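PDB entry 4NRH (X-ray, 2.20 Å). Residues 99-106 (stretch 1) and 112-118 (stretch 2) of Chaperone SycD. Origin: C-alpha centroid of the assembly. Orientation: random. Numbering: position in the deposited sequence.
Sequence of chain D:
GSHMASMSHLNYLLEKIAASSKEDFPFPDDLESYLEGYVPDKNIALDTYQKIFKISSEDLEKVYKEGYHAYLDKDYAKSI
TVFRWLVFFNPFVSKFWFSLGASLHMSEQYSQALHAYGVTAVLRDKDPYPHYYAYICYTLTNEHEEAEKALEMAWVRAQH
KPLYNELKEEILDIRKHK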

# COMPACT_ATOMS: atom_id res chain seq x y z
N SER D 99 9.37 3.07 24.96
CA SER D 99 8.54 4.26 24.88
C SER D 99 7.16 3.92 24.32
O SER D 99 6.16 4.54 24.69
N LEU D 100 7.10 2.93 23.43
CA LEU D 100 5.83 2.44 22.91
C LEU D 100 5.04 1.79 24.03
O LEU D 100 3.83 1.99 24.16
N GLY D 101 5.73 0.99 24.85
CA GLY D 101 5.11 0.32 25.98
C GLY D 101 4.57 1.30 27.01
O GLY D 101 3.46 1.13 27.51
N ALA D 102 5.36 2.32 27.31
CA ALA D 102 4.96 3.35 28.27
C ALA D 102 3.73 4.12 27.80
O ALA D 102 2.84 4.43 28.59
N SER D 103 3.69 4.41 26.50
CA SER D 103 2.56 5.14 25.92
C SER D 103 1.28 4.31 25.97
O SER D 103 0.21 4.82 26.30
N LEU D 104 1.40 3.03 25.63
CA LEU D 104 0.28 2.10 25.73
C LEU D 104 -0.15 1.93 27.18
O LEU D 104 -1.34 1.81 27.48
N HIS D 105 0.83 1.90 28.08
CA HIS D 105 0.58 1.80 29.52
C HIS D 105 -0.28 2.98 29.99
O HIS D 105 -1.29 2.78 30.67
N MET D 106 0.13 4.19 29.63
CA MET D 106 -0.60 5.39 30.01
C MET D 106 -1.98 5.44 29.34
O MET D 106 -2.89 6.10 29.83
N GLN D 112 -1.20 -4.87 25.04
CA GLN D 112 -0.19 -4.49 24.05
C GLN D 112 1.02 -3.84 24.71
O GLN D 112 2.14 -3.94 24.20
N ALA D 113 0.79 -3.17 25.83
CA ALA D 113 1.87 -2.58 26.61
C ALA D 113 2.80 -3.68 27.13
O ALA D 113 4.02 -3.52 27.13
N LEU D 114 2.20 -4.78 27.57
CA LEU D 114 2.95 -5.93 28.05
C LEU D 114 3.87 -6.50 26.98
O LEU D 114 5.03 -6.83 27.26
N HIS D 115 3.35 -6.63 25.77
CA HIS D 115 4.13 -7.14 24.64
C HIS D 115 5.34 -6.27 24.35
O HIS D 115 6.44 -6.79 24.12
N ALA D 116 5.15 -4.96 24.36
CA ALA D 116 6.23 -4.02 24.08
C ALA D 116 7.30 -4.07 25.16
O ALA D 116 8.50 -4.03 24.86
N TYR D 117 6.87 -4.17 26.41
CA TYR D 117 7.78 -4.33 27.54
C TYR D 117 8.58 -5.63 27.43
O TYR D 117 9.77 -5.67 27.72
N GLY D 118 7.90 -6.69 27.01
CA GLY D 118 8.52 -7.99 26.85
C GLY D 118 9.61 -7.99 25.79
O GLY D 118 10.65 -8.62 25.96

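The two helices run nearly antiparallel, with 160° between their N-to-C directions and axes approaching to 7.8 Å. So close a pairing rests on small residues: the CA atoms of Gly 101 and Ala 113 lie 4.4 Å apart, and Gly 101 CA sits 3.6 Å from Ala 116 CB. An ideal CB on Gly 101 would point toward the partner helix and fall 2.7 Å from Tyr 117 CE1, a clash.

Tyr 117 leaves its backbone sideways, but chi1 of -73° (m) and chi2 of -32° bring the ring end across the bare glycine. Gly 101 CA lies 4.3 Å from the centroid of the Tyr 117 ring, 29° off the normal, an off-centre CH-pi contact. The hydroxyl thereby reaches His 105, whose t rotamer (chi1 -172°, chi2 159°) places His 105 ND1 3.1 Å from Tyr 117 OH. This is a hydrogen bond with a 147° angle; each atom lies near the plane of the other residue's ring, so the meeting is edge to edge.

Leu 104 points toward stretch 2 in an m,t conformation. Leu 104 CB meets Ala 113 CB at 3.7 Å, while Leu 104 CD1 lies 3.6 Å from Gln 112 O. Ser 103, directed away, uses its m rotamer to donate from Ser 103 OG to Ser 99 O at 3.0 Å within its own helix.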

# COMPACT_ATOMS: atom_id res chain seq x y z
CB SER D 99 9.21 5.33 24.02
OG SER D 99 10.40 5.79 24.63
CB LEU D 100 6.05 1.46 21.76
CG LEU D 100 4.82 0.72 21.24
CD1 LEU D 100 3.73 1.71 20.82
CD2 LEU D 100 5.18 -0.20 20.08
CB ALA D 102 6.12 4.31 28.52
CB SER D 103 2.88 5.54 24.48
OG SER D 103 3.93 6.49 24.43
CB LEU D 104 0.64 0.74 25.12
CG LEU D 104 0.89 0.71 23.61
CD1 LEU D 104 1.62 -0.56 23.21
CD2 LEU D 104 -0.42 0.85 22.85
CB HIS D 105 1.91 1.76 30.28
CG HIS D 105 1.77 1.47 31.75
ND1 HIS D 105 2.81 0.97 32.51
CD2 HIS D 105 0.72 1.60 32.59
CE1 HIS D 105 2.40 0.81 33.75
NE2 HIS D 105 1.14 1.19 33.83
CB MET D 106 0.20 6.64 29.64
CG MET D 106 1.52 6.78 30.38
SD MET D 106 1.32 6.81 32.17
CE MET D 106 0.23 8.21 32.38
CB GLN D 112 -0.80 -3.56 23.00
CG GLN D 112 -1.82 -4.26 22.11
CD GLN D 112 -2.29 -3.39 20.97
OE1 GLN D 112 -2.07 -2.18 20.96
NE2 GLN D 112 -2.96 -4.01 20.00
CB ALA D 113 1.32 -1.76 27.77
CB LEU D 114 1.98 -7.02 28.54
CG LEU D 114 1.37 -6.81 29.92
CD1 LEU D 114 0.15 -7.69 30.11
CD2 LEU D 114 2.41 -7.11 30.99
CB HIS D 115 3.25 -7.26 23.39
CG HIS D 115 4.01 -7.64 22.16
ND1 HIS D 115 4.21 -6.77 21.11
CD2 HIS D 115 4.63 -8.79 21.82
CE1 HIS D 115 4.91 -7.38 20.17
NE2 HIS D 115 5.18 -8.61 20.57
CB ALA D 116 5.68 -2.60 23.94
CB TYR D 117 7.02 -4.30 28.87
CG TYR D 117 6.52 -2.93 29.27
CD1 TYR D 117 7.22 -1.78 28.93
CD2 TYR D 117 5.35 -2.79 30.01
CE1 TYR D 117 6.77 -0.53 29.30
CE2 TYR D 117 4.89 -1.54 30.39
CZ TYR D 117 5.60 -0.42 30.03
OH TYR D 117 5.14 0.82 30.41